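Local coordinates for bacteriocin (Pseudomonas syringae pv. tomato, PDB 4FZL), which degrades the peptidoglycan precursor lipid II, probably as a calcium-binding phosphatase of the colicin M family, at residues D195-D198 with N203-G206; F98-H103 with T222-E227; Q117-N122 with N159-T164; H88-S91 with M95-F98; A42-A47 with G104-G109. One frame throughout, in Å; residues are numbered along the deposited sequence. Where two conformers were deposited one is given.

Contact 1. Residues D195-D198 with N203-G206. With CA (calcium ion), chain C.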
# COMPACT_ATOMS: atom_id res chain seq x y z
N ASP A 195 -2.50 1.78 10.83
CA ASP A 195 -1.20 1.06 10.89
C ASP A 195 -0.06 2.09 10.86
O ASP A 195 -0.05 3.00 10.05
CB ASP A 195 -1.11 0.11 9.75
CG ASP A 195 -0.06 -1.02 9.97
OD1 ASP A 195 -0.18 -1.89 10.89
OD2 ASP A 195 0.85 -1.10 9.12
N VAL A 196 0.91 1.92 11.76
CA VAL A 196 2.05 2.81 11.77
C VAL A 196 3.07 2.34 10.74
O VAL A 196 3.50 1.15 10.78
CB VAL A 196 2.65 2.90 13.10
CG1 VAL A 196 4.01 3.65 13.10
CG2 VAL A 196 1.59 3.54 14.00
N TYR A 197 3.46 3.26 9.84
CA TYR A 197 4.50 3.00 8.88
C TYR A 197 5.84 3.50 9.46
O TYR A 197 6.04 4.69 9.59
CB TYR A 197 4.21 3.71 7.56
CG TYR A 197 5.17 3.39 6.47
CD1 TYR A 197 4.95 2.29 5.66
CD2 TYR A 197 6.29 4.12 6.27
CE1 TYR A 197 5.71 2.01 4.52
CE2 TYR A 197 7.16 3.82 5.26
CZ TYR A 197 6.86 2.79 4.36
OH TYR A 197 7.74 2.52 3.39
N ASP A 198 6.70 2.58 9.84
CA ASP A 198 8.07 2.93 10.27
C ASP A 198 8.95 3.15 9.06
O ASP A 198 9.20 2.20 8.28
CB ASP A 198 8.64 1.81 11.14
CG ASP A 198 10.02 2.16 11.75
OD1 ASP A 198 10.40 1.42 12.67
OD2 ASP A 198 10.72 3.12 11.30
N ASN A 203 14.06 -0.84 8.26
CA ASN A 203 12.83 -1.63 8.33
C ASN A 203 12.36 -2.18 7.01
O ASN A 203 11.41 -2.94 6.99
CB ASN A 203 11.70 -0.84 8.96
CG ASN A 203 11.84 -0.75 10.44
OD1 ASN A 203 12.21 0.29 10.97
ND2 ASN A 203 11.63 -1.88 11.12
N HIS A 204 13.03 -1.78 5.93
CA HIS A 204 12.64 -2.07 4.55
C HIS A 204 13.76 -2.82 3.82
O HIS A 204 13.73 -3.04 2.62
CB HIS A 204 12.29 -0.75 3.91
CG HIS A 204 11.05 -0.13 4.50
ND1 HIS A 204 10.97 1.17 4.84
CD2 HIS A 204 9.84 -0.72 4.88
CE1 HIS A 204 9.75 1.40 5.38
NE2 HIS A 204 9.07 0.24 5.40
N ARG A 205 14.76 -3.27 4.58
CA ARG A 205 15.97 -3.86 3.97
C ARG A 205 15.71 -5.07 3.15
O ARG A 205 16.37 -5.29 2.11
CB ARG A 205 16.94 -4.23 5.09
CG ARG A 205 18.08 -5.17 4.77
CD ARG A 205 19.00 -4.56 3.73
NE ARG A 205 20.09 -5.45 3.44
CZ ARG A 205 20.00 -6.51 2.66
NH1 ARG A 205 18.85 -6.77 2.03
NH2 ARG A 205 21.07 -7.31 2.53
N GLY A 206 14.81 -5.94 3.61
CA GLY A 206 14.59 -7.11 2.78
C GLY A 206 14.12 -6.83 1.38
O GLY A 206 14.51 -7.51 0.43
CA CA C . 1.81 -3.06 10.27
O HOH W 1 3.37 -2.04 9.51
O HOH W 2 3.64 -4.71 10.58
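The rings of Tyr197 and His204 meet at an oblique angle, with 32° between their planes and 4.9 Å between their centroids, so they neither stack nor meet edge to face. The approach is made by the phenol end: Tyr197 OH lies 3.0 Å from His204 CE1. The same carbon, CE1 of His204, is 3.1 Å from the backbone O of Asp198, so this one atom has the hydroxyl and the carbonyl oxygen as neighbours; His204 was modelled in two positions, and this holds for one of them. Tyr197 is met by a second ring, that of Tyr224 on the adjoining strand, at about 20° between planes. The carboxylate of Asp198 lies across the Asn203 side chain in the conformer described, and its OD2 takes a hydrogen bond from the backbone N of Asn200 within the intervening loop. Two residues before Tyr197, the carboxylate of Asp195 grips calcium through both oxygens, OD1 at 2.4 Å and OD2 at 2.5 Å from the metal. Two waters and the carbonyls of Leu165 and Asn167 also bind the ion, making this the calcium site of the bacteriocin, carried at the end of strand 184-197.

Contact 2. Residues F98-H103 with T222-E227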
# COMPACT_ATOMS: atom_id res chain seq x y z
N PHE A 98 6.14 1.77 -3.41
CA PHE A 98 7.00 2.91 -3.71
C PHE A 98 6.38 4.21 -3.27
O PHE A 98 7.05 5.18 -2.88
CB PHE A 98 7.31 2.98 -5.20
CG PHE A 98 8.18 1.84 -5.66
CD1 PHE A 98 9.54 1.86 -5.48
CD2 PHE A 98 7.60 0.73 -6.25
CE1 PHE A 98 10.34 0.78 -5.94
CE2 PHE A 98 8.39 -0.35 -6.69
CZ PHE A 98 9.76 -0.33 -6.50
N HIS A 99 5.06 4.29 -3.40
CA HIS A 99 4.34 5.49 -2.94
C HIS A 99 4.51 5.63 -1.42
O HIS A 99 4.80 6.72 -0.93
CB HIS A 99 2.82 5.37 -3.39
CG HIS A 99 2.01 6.59 -3.14
ND1 HIS A 99 0.74 6.71 -3.59
CD2 HIS A 99 2.34 7.82 -2.59
CE1 HIS A 99 0.25 7.92 -3.30
NE2 HIS A 99 1.22 8.62 -2.71
N ALA A 100 4.36 4.54 -0.68
CA ALA A 100 4.56 4.56 0.77
C ALA A 100 6.01 4.92 1.09
O ALA A 100 6.29 5.60 2.13
CB ALA A 100 4.12 3.24 1.39
N LEU A 101 6.94 4.36 0.31
CA LEU A 101 8.36 4.67 0.54
C LEU A 101 8.64 6.20 0.36
O LEU A 101 9.26 6.91 1.17
CB LEU A 101 9.26 3.86 -0.42
CG LEU A 101 10.75 4.17 -0.40
CD1 LEU A 101 11.24 3.62 0.92
CD2 LEU A 101 11.35 3.39 -1.57
N ALA A 102 8.16 6.68 -0.79
CA ALA A 102 8.20 8.12 -1.10
C ALA A 102 7.61 8.98 0.05
O ALA A 102 8.19 10.01 0.41
CB ALA A 102 7.50 8.44 -2.45
N HIS A 103 6.49 8.54 0.62
CA HIS A 103 5.79 9.31 1.58
C HIS A 103 6.65 9.43 2.83
O HIS A 103 6.62 10.43 3.51
CB HIS A 103 4.44 8.68 1.91
CG HIS A 103 3.54 9.62 2.63
ND1 HIS A 103 2.83 10.58 1.98
CD2 HIS A 103 3.26 9.76 4.00
CE1 HIS A 103 2.18 11.29 2.90
NE2 HIS A 103 2.41 10.75 4.12
N THR A 222 10.41 10.43 7.99
CA THR A 222 9.47 10.59 9.12
C THR A 222 8.42 9.51 9.00
O THR A 222 7.77 9.37 7.95
CB THR A 222 8.81 11.97 9.14
OG1 THR A 222 9.86 12.95 9.14
CG2 THR A 222 7.93 12.16 10.41
N SER A 223 8.28 8.74 10.07
CA SER A 223 7.25 7.70 10.15
C SER A 223 5.88 8.39 10.18
O SER A 223 5.76 9.57 10.51
CB SER A 223 7.51 6.84 11.42
OG SER A 223 8.77 6.17 11.25
N TYR A 224 4.84 7.63 9.92
CA TYR A 224 3.53 8.19 9.78
C TYR A 224 2.46 7.11 9.93
O TYR A 224 2.77 5.90 9.92
CB TYR A 224 3.43 8.90 8.42
CG TYR A 224 3.64 8.00 7.19
CD1 TYR A 224 2.58 7.26 6.67
CD2 TYR A 224 4.90 7.84 6.60
CE1 TYR A 224 2.80 6.52 5.52
CE2 TYR A 224 5.10 7.01 5.49
CZ TYR A 224 4.03 6.37 4.97
OH TYR A 224 4.19 5.55 3.87
N SER A 225 1.21 7.55 9.98
CA SER A 225 0.04 6.69 10.17
C SER A 225 -0.54 6.42 8.79
O SER A 225 -0.74 7.32 7.99
CB SER A 225 -0.93 7.41 11.14
OG SER A 225 -2.18 6.74 11.19
N ILE A 226 -0.95 5.15 8.58
CA ILE A 226 -1.69 4.74 7.44
C ILE A 226 -3.12 4.45 7.96
O ILE A 226 -3.36 3.52 8.74
CB ILE A 226 -1.08 3.53 6.70
CG1 ILE A 226 0.32 3.87 6.17
CG2 ILE A 226 -1.97 3.08 5.53
CD1 ILE A 226 0.94 2.84 5.28
N GLU A 227 -4.08 5.23 7.44
CA GLU A 227 -5.49 5.04 7.74
C GLU A 227 -6.06 4.07 6.76
O GLU A 227 -5.75 4.17 5.57
CB GLU A 227 -6.24 6.37 7.69
CG GLU A 227 -5.68 7.34 8.67
CD GLU A 227 -6.39 8.66 8.79
OE1 GLU A 227 -7.33 8.92 8.06
OE2 GLU A 227 -6.01 9.39 9.71
O HOH W 3 6.68 11.30 6.25
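His103 points one edge of its imidazole at the face of the Tyr224 ring in a T-shaped (edge-to-face) pair, with centroids 4.5 Å apart and planes at 74°. The atom that leads is CD2 of His103, which stands 3.4 Å above the plane of the phenol ring and over its centre, at nearly equal distance from all six carbons. Both imidazole nitrogens are held from behind, ND1 by the hydroxyl of Tyr83 and NE2 by the carbonyl O of Ala110, which fixes the turn of the ring and presents its carbon edge to the tyrosine. Tyr224 is steered by its first torsion, chi1 62°, which sets CG between the backbone N and the carbonyl carbon and sends the ring toward the helix. There Tyr224 OH donates a 2.7 Å hydrogen bond to Ala100 O, bent at the acceptor (C=O...donor 110°) and a little out of the carbonyl plane, while Ala100 CB sits 3.4 Å from the same hydroxyl oxygen. Water 3 adds a bridge, donating to the carbonyl oxygens of His103 and Thr222. Aromatic contact and hydroxyl-to-carbonyl bond thus join one flank of helix 96-106 to the start of strand 224-227, a helix packed on the mixed sheet of the colicin M fold.

Contact 3. Residues Q117-N122 with N159-T164; sequences QNVGLN and NASWLT. With EDO (1,2-ethanediol), chain H.
Ser161 meets Val119 with its whole short side chain, and each atom of it has a partner. CB comes first: it lies 3.4 Å from Val119 O and 4.0 Å from Val119 CG1, a methyl brought alongside because it stands anti to the backbone N. One bond further, OG is set beside Ser161's own backbone N and opposite the carbonyl carbon, chi1 -69°, and from there it donates a hydrogen bond of 2.7 Å to Val119 O. The approach is good: the donor sits in the carbonyl plane, on a lone pair, at a C=O angle of 130°. The backbone N of Ser161 is itself bonded to the hydroxyl of Ser158, near the start of helix 159-165. Phe114 touches both Val119 and Ser161, and Leu165, whose carbonyl binds calcium, packs close to the valine side chain. The accepting carbonyl lies in a weakly bonded helical turn, about 117-119, just before Gly120, which leaves helical geometry with positive phi, at 94°. Three residues on from Val119, Asn122 OD1 accepts a hydrogen bond from O2 of an ethanediol, probably a crystallisation additive. At the buried centre, a side-chain hydroxyl supplies a donor to a backbone carbonyl, so one polar bond with a little methyl packing around it joins the two segments.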
# COMPACT_ATOMS: atom_id res chain seq x y z
N GLN A 117 -10.64 -1.48 0.60
CA GLN A 117 -10.90 -2.22 -0.60
C GLN A 117 -9.70 -2.32 -1.60
O GLN A 117 -9.64 -3.18 -2.43
CB GLN A 117 -12.17 -1.69 -1.26
CG GLN A 117 -11.99 -0.34 -1.88
CD GLN A 117 -12.33 0.85 -0.98
OE1 GLN A 117 -12.34 0.74 0.23
NE2 GLN A 117 -12.62 1.99 -1.61
N ASN A 118 -8.70 -1.44 -1.40
CA ASN A 118 -7.49 -1.45 -2.20
C ASN A 118 -6.40 -2.38 -1.68
O ASN A 118 -5.46 -2.68 -2.44
CB ASN A 118 -6.88 -0.07 -2.35
CG ASN A 118 -7.76 0.92 -3.11
OD1 ASN A 118 -8.85 0.57 -3.53
ND2 ASN A 118 -7.32 2.20 -3.17
N VAL A 119 -6.56 -2.92 -0.49
CA VAL A 119 -5.50 -3.69 0.11
C VAL A 119 -5.38 -5.08 -0.53
O VAL A 119 -4.29 -5.61 -0.67
CB VAL A 119 -5.74 -3.79 1.62
CG1 VAL A 119 -4.72 -4.76 2.29
CG2 VAL A 119 -5.70 -2.38 2.25
N GLY A 120 -6.51 -5.64 -0.93
CA GLY A 120 -6.51 -7.01 -1.50
C GLY A 120 -6.79 -8.14 -0.53
O GLY A 120 -6.34 -9.29 -0.74
N LEU A 121 -7.41 -7.78 0.57
CA LEU A 121 -7.73 -8.75 1.59
C LEU A 121 -8.70 -9.81 0.96
O LEU A 121 -9.68 -9.47 0.26
CB LEU A 121 -8.39 -8.08 2.79
CG LEU A 121 -7.46 -7.18 3.58
CD1 LEU A 121 -8.26 -6.43 4.58
CD2 LEU A 121 -6.26 -7.90 4.15
N ASN A 122 -8.53 -11.03 1.42
CA ASN A 122 -9.43 -12.13 1.09
C ASN A 122 -9.51 -13.04 2.34
O ASN A 122 -9.00 -14.13 2.38
CB ASN A 122 -8.98 -12.79 -0.22
CG ASN A 122 -9.96 -13.82 -0.70
OD1 ASN A 122 -11.19 -13.76 -0.44
ND2 ASN A 122 -9.46 -14.74 -1.53
N ASN A 159 1.39 -10.44 -0.97
CA ASN A 159 2.77 -10.07 -0.68
C ASN A 159 2.98 -8.58 -0.92
O ASN A 159 3.61 -7.85 -0.09
CB ASN A 159 3.85 -10.79 -1.46
CG ASN A 159 5.18 -10.12 -1.23
OD1 ASN A 159 5.62 -9.21 -2.01
ND2 ASN A 159 5.75 -10.40 -0.04
N ALA A 160 2.44 -8.06 -2.02
CA ALA A 160 2.60 -6.59 -2.17
C ALA A 160 2.19 -5.64 -1.10
O ALA A 160 3.02 -4.88 -0.65
CB ALA A 160 2.05 -6.13 -3.47
N SER A 161 0.90 -5.65 -0.72
CA SER A 161 0.34 -4.85 0.38
C SER A 161 1.14 -5.09 1.67
O SER A 161 1.26 -4.24 2.57
CB SER A 161 -1.16 -5.12 0.60
OG SER A 161 -1.85 -4.57 -0.55
N TRP A 162 1.59 -6.34 1.80
CA TRP A 162 2.44 -6.67 2.92
C TRP A 162 3.68 -5.79 2.97
O TRP A 162 4.17 -5.48 4.05
CB TRP A 162 2.80 -8.16 2.88
CG TRP A 162 3.67 -8.58 4.02
CD1 TRP A 162 3.31 -8.87 5.33
CD2 TRP A 162 5.12 -8.75 3.95
NE1 TRP A 162 4.45 -9.16 6.09
CE2 TRP A 162 5.57 -9.12 5.29
CE3 TRP A 162 6.05 -8.61 2.93
CZ2 TRP A 162 6.91 -9.31 5.59
CZ3 TRP A 162 7.39 -8.84 3.23
CH2 TRP A 162 7.81 -9.20 4.52
N LEU A 163 4.27 -5.46 1.86
CA LEU A 163 5.47 -4.63 1.84
C LEU A 163 5.21 -3.30 2.49
O LEU A 163 6.10 -2.71 3.15
CB LEU A 163 5.94 -4.42 0.41
CG LEU A 163 6.58 -5.60 -0.29
CD1 LEU A 163 6.84 -5.43 -1.78
CD2 LEU A 163 7.81 -6.11 0.49
N THR A 164 3.97 -2.82 2.37
CA THR A 164 3.59 -1.53 2.89
C THR A 164 3.09 -1.64 4.35
O THR A 164 3.46 -0.81 5.18
CB THR A 164 2.45 -0.95 2.03
OG1 THR A 164 2.93 -0.77 0.67
CG2 THR A 164 1.94 0.33 2.64
C1 EDO H . -12.82 -17.45 2.33
O1 EDO H . -11.70 -17.68 1.45
C2 EDO H . -13.27 -16.03 2.03
O2 EDO H . -12.71 -15.81 0.70

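Contact 4. Residues H88-S91 with M95-F98; sequences HVLS and MTPF
Thr96 meets Leu90 and Ser91 with two different branches. Its methyl, CG2, packs 4.0 Å from Leu90 CB, the two side chains crossing at about a right angle, while Leu90 CD2 extends past it to 3.9 Å from the carbonyl O of Thr96. The hydroxyl branch turns the other way, toward Ser91: Thr96 OG1 is 3.5 Å from Ser91 OG and 3.4 Å from the backbone N of Ser91. The split follows from chi1 -80° of Thr96, with OG1 beside the backbone N and CG2 anti to it. Both hydroxyls are positioned by the same carboxylate oxygen, Asp50 OD1 on helix 37-54, which is hydrogen-bonded to Ser91 OG and to Thr96 OG1. Ser91 OG is also bonded to Glu53 OE2 and to the backbone N of Gly93, and Thr96 OG1 to that of Gly92. Through Asp50 and Glu53, the loop between helices 59-70 and 96-106 is thereby tied to helix 37-54 at the first turn of helix 96-106, within the colicin M family domain. Beyond this shell, Leu90 and Thr96 both rest on Phe114 and on Thr164 of helix 159-165. Leu90 O accepts a hydrogen bond from Asn118 ND2, and backbone bonds run from His88 and Leu90 to Thr113 on strand 112-113. In the conformer described, His88 stacks on Tyr83, and its ND1 is hydrogen-bonded to NE2 of His99, one turn along the helix that Thr96 begins.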
# COMPACT_ATOMS: atom_id res chain seq x y z
N HIS A 88 -2.87 12.08 0.34
CA HIS A 88 -2.33 10.95 -0.43
C HIS A 88 -3.14 9.72 -0.21
O HIS A 88 -3.55 9.42 0.91
CB HIS A 88 -0.87 10.66 -0.04
CG HIS A 88 0.09 11.61 -0.68
ND1 HIS A 88 0.77 11.32 -1.83
CD2 HIS A 88 0.43 12.93 -0.34
CE1 HIS A 88 1.51 12.38 -2.18
NE2 HIS A 88 1.27 13.38 -1.29
N VAL A 89 -3.28 8.95 -1.25
CA VAL A 89 -4.07 7.75 -1.26
C VAL A 89 -3.26 6.70 -2.01
O VAL A 89 -2.85 6.89 -3.16
CB VAL A 89 -5.41 7.96 -2.00
CG1 VAL A 89 -6.24 6.66 -1.95
CG2 VAL A 89 -6.20 9.13 -1.36
N LEU A 90 -3.19 5.54 -1.42
CA LEU A 90 -2.57 4.36 -1.98
C LEU A 90 -3.57 3.51 -2.82
O LEU A 90 -4.64 3.17 -2.40
CB LEU A 90 -1.95 3.45 -0.94
CG LEU A 90 -0.89 4.07 -0.02
CD1 LEU A 90 -0.39 3.24 1.19
CD2 LEU A 90 0.31 4.53 -0.85
N SER A 91 -3.16 3.21 -4.03
CA SER A 91 -4.01 2.47 -4.86
C SER A 91 -4.15 0.96 -4.67
O SER A 91 -5.13 0.38 -5.16
CB SER A 91 -3.55 2.73 -6.31
OG SER A 91 -2.53 1.84 -6.76
N MET A 95 2.76 0.17 -7.86
CA MET A 95 3.63 1.21 -7.31
C MET A 95 3.28 1.62 -5.91
O MET A 95 3.89 2.56 -5.34
CB MET A 95 3.74 2.41 -8.25
CG MET A 95 4.67 2.04 -9.47
SD MET A 95 4.64 3.33 -10.70
CE MET A 95 5.64 2.63 -11.99
N THR A 96 2.32 0.97 -5.31
CA THR A 96 1.91 1.32 -3.94
C THR A 96 3.07 1.27 -2.91
O THR A 96 3.24 2.23 -2.14
CB THR A 96 0.69 0.51 -3.51
OG1 THR A 96 -0.46 1.11 -4.07
CG2 THR A 96 0.51 0.52 -1.94
N PRO A 97 3.89 0.21 -2.92
CA PRO A 97 4.96 0.24 -1.87
C PRO A 97 5.94 1.40 -2.13
O PRO A 97 6.55 1.91 -1.22
CB PRO A 97 5.66 -1.11 -1.99
CG PRO A 97 4.93 -1.85 -3.03
CD PRO A 97 3.75 -1.11 -3.53
N PHE A 98 6.14 1.77 -3.41
CA PHE A 98 7.00 2.91 -3.71
C PHE A 98 6.38 4.21 -3.27
O PHE A 98 7.05 5.18 -2.88
CB PHE A 98 7.31 2.98 -5.20
CG PHE A 98 8.18 1.84 -5.66
CD1 PHE A 98 9.54 1.86 -5.48
CD2 PHE A 98 7.60 0.73 -6.25
CE1 PHE A 98 10.34 0.78 -5.94
CE2 PHE A 98 8.39 -0.35 -6.69
CZ PHE A 98 9.76 -0.33 -6.50

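Contact 5. Residues A42-A47 with G104-G109; sequences ALKTFA and GMFGLG
Lys44 sets CD over one face of the Phe106 ring, with CG near the rim, and this is the close part of the contact. CG comes to 3.7 Å from Phe106 CE2, and CD stands 4.1 Å above the ring plane, offset toward the rim, in a CH-pi contact 12° off the ring normal. The two side chains cross at about a right angle. A bend at chi3, -81°, carries the ammonium on over the same ring, but NZ is 5.3 Å from the centroid, at most a weak cation-pi attraction; its firmer partners are the carbonyl oxygens of Glu78 and Ile81. Packing is looser toward Leu43. Its CD2 reaches Met105 CE at 3.9 Å, with the methionine in one of two modelled positions, and Phe106 CE2 only at 4.3 Å. Met105 and Phe106 are both partly exposed, whereas Leu43 and Lys44 are buried, so the solvent side belongs to the C-terminal end of helix 96-106. Leu108, with positive phi, is the first residue after it to leave helical angles. Helix 37-54 lies against helix 96-106 here, with Leu43 also touching Phe98 and Ala102, helices 59-70 and 5-12 covering other sides of helix 37-54, and Tyr83 touching Phe106.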
# COMPACT_ATOMS: atom_id res chain seq x y z
N ALA A 42 12.25 9.66 -10.41
CA ALA A 42 11.54 8.40 -10.62
C ALA A 42 10.63 8.07 -9.43
O ALA A 42 9.44 7.79 -9.60
CB ALA A 42 12.49 7.24 -11.01
N LEU A 43 11.17 8.15 -8.21
CA LEU A 43 10.41 7.74 -7.05
C LEU A 43 9.17 8.62 -6.87
O LEU A 43 8.06 8.15 -6.59
CB LEU A 43 11.32 7.78 -5.82
CG LEU A 43 10.64 7.31 -4.53
CD1 LEU A 43 10.06 5.91 -4.61
CD2 LEU A 43 11.65 7.36 -3.38
N LYS A 44 9.35 9.95 -7.03
CA LYS A 44 8.23 10.84 -6.99
C LYS A 44 7.17 10.64 -8.09
O LYS A 44 5.98 10.81 -7.87
CB LYS A 44 8.71 12.30 -6.87
CG LYS A 44 9.32 12.70 -5.53
CD LYS A 44 9.64 14.18 -5.32
CE LYS A 44 10.92 14.54 -5.96
NZ LYS A 44 11.17 16.01 -5.71
N THR A 45 7.65 10.23 -9.26
CA THR A 45 6.75 9.92 -10.36
C THR A 45 5.95 8.66 -10.00
O THR A 45 4.75 8.59 -10.32
CB THR A 45 7.53 9.75 -11.69
OG1 THR A 45 8.22 10.97 -11.96
CG2 THR A 45 6.61 9.29 -12.91
N PHE A 46 6.64 7.63 -9.42
CA PHE A 46 5.90 6.45 -9.00
C PHE A 46 4.77 6.85 -8.03
O PHE A 46 3.65 6.28 -8.09
CB PHE A 46 6.77 5.40 -8.32
CG PHE A 46 7.94 4.88 -9.10
CD1 PHE A 46 8.02 4.92 -10.49
CD2 PHE A 46 9.01 4.36 -8.42
CE1 PHE A 46 9.13 4.49 -11.13
CE2 PHE A 46 10.12 3.84 -9.08
CZ PHE A 46 10.17 3.93 -10.46
N ALA A 47 5.11 7.71 -7.06
CA ALA A 47 4.07 8.06 -6.13
C ALA A 47 2.91 8.80 -6.78
O ALA A 47 1.75 8.60 -6.43
CB ALA A 47 4.70 8.94 -5.10
N GLY A 104 7.42 8.39 3.18
CA GLY A 104 8.25 8.47 4.43
C GLY A 104 9.39 9.51 4.28
O GLY A 104 9.91 10.03 5.26
N MET A 105 9.80 9.78 3.05
CA MET A 105 10.89 10.72 2.80
C MET A 105 10.45 12.11 2.33
O MET A 105 11.24 13.06 2.40
CB MET A 105 11.85 10.13 1.77
CG MET A 105 12.74 9.01 2.31
SD MET A 105 13.30 8.13 0.85
CE MET A 105 12.87 9.45 -0.28
N PHE A 106 9.23 12.22 1.81
CA PHE A 106 8.74 13.49 1.28
C PHE A 106 7.45 13.98 1.91
O PHE A 106 7.15 15.16 1.77
CB PHE A 106 8.52 13.43 -0.23
CG PHE A 106 9.74 13.00 -1.01
CD1 PHE A 106 10.92 13.70 -0.85
CD2 PHE A 106 9.74 11.88 -1.77
CE1 PHE A 106 12.08 13.32 -1.50
CE2 PHE A 106 10.87 11.50 -2.45
CZ PHE A 106 12.04 12.19 -2.30
N GLY A 107 6.73 13.10 2.63
CA GLY A 107 5.41 13.42 3.12
C GLY A 107 5.28 14.16 4.46
O GLY A 107 4.15 14.40 4.88
N LEU A 108 6.41 14.53 5.10
CA LEU A 108 6.39 15.36 6.33
C LEU A 108 5.61 14.73 7.50
O LEU A 108 5.05 15.42 8.31
CB LEU A 108 5.80 16.72 6.00
CG LEU A 108 6.53 17.50 4.92
CD1 LEU A 108 5.82 18.84 4.71
CD2 LEU A 108 8.00 17.72 5.28
N GLY A 109 5.48 13.41 7.53
CA GLY A 109 4.77 12.76 8.63
C GLY A 109 3.25 12.84 8.48
O GLY A 109 2.52 12.42 9.37

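From the N terminus, helix 37-54 opens contact 5, which closes at the end of helix 96-106 after a loop of helix and coil with no strand. Nested within that loop, contact 4 closes the short turn leading into the same helix. Contact 2 opens on this helix before contact 5 has closed, so the two cross, and it closes only at strand 224-227. Inside its long loop lie contact 3, between helices 116-119 and 159-165, and then contact 1, in series, where strand 184-197 turns toward helix 205-208. Helix 96-106 is thus shared by contacts 2, 4 and 5, linking the N-terminal helices to the sheet that carries contact 1.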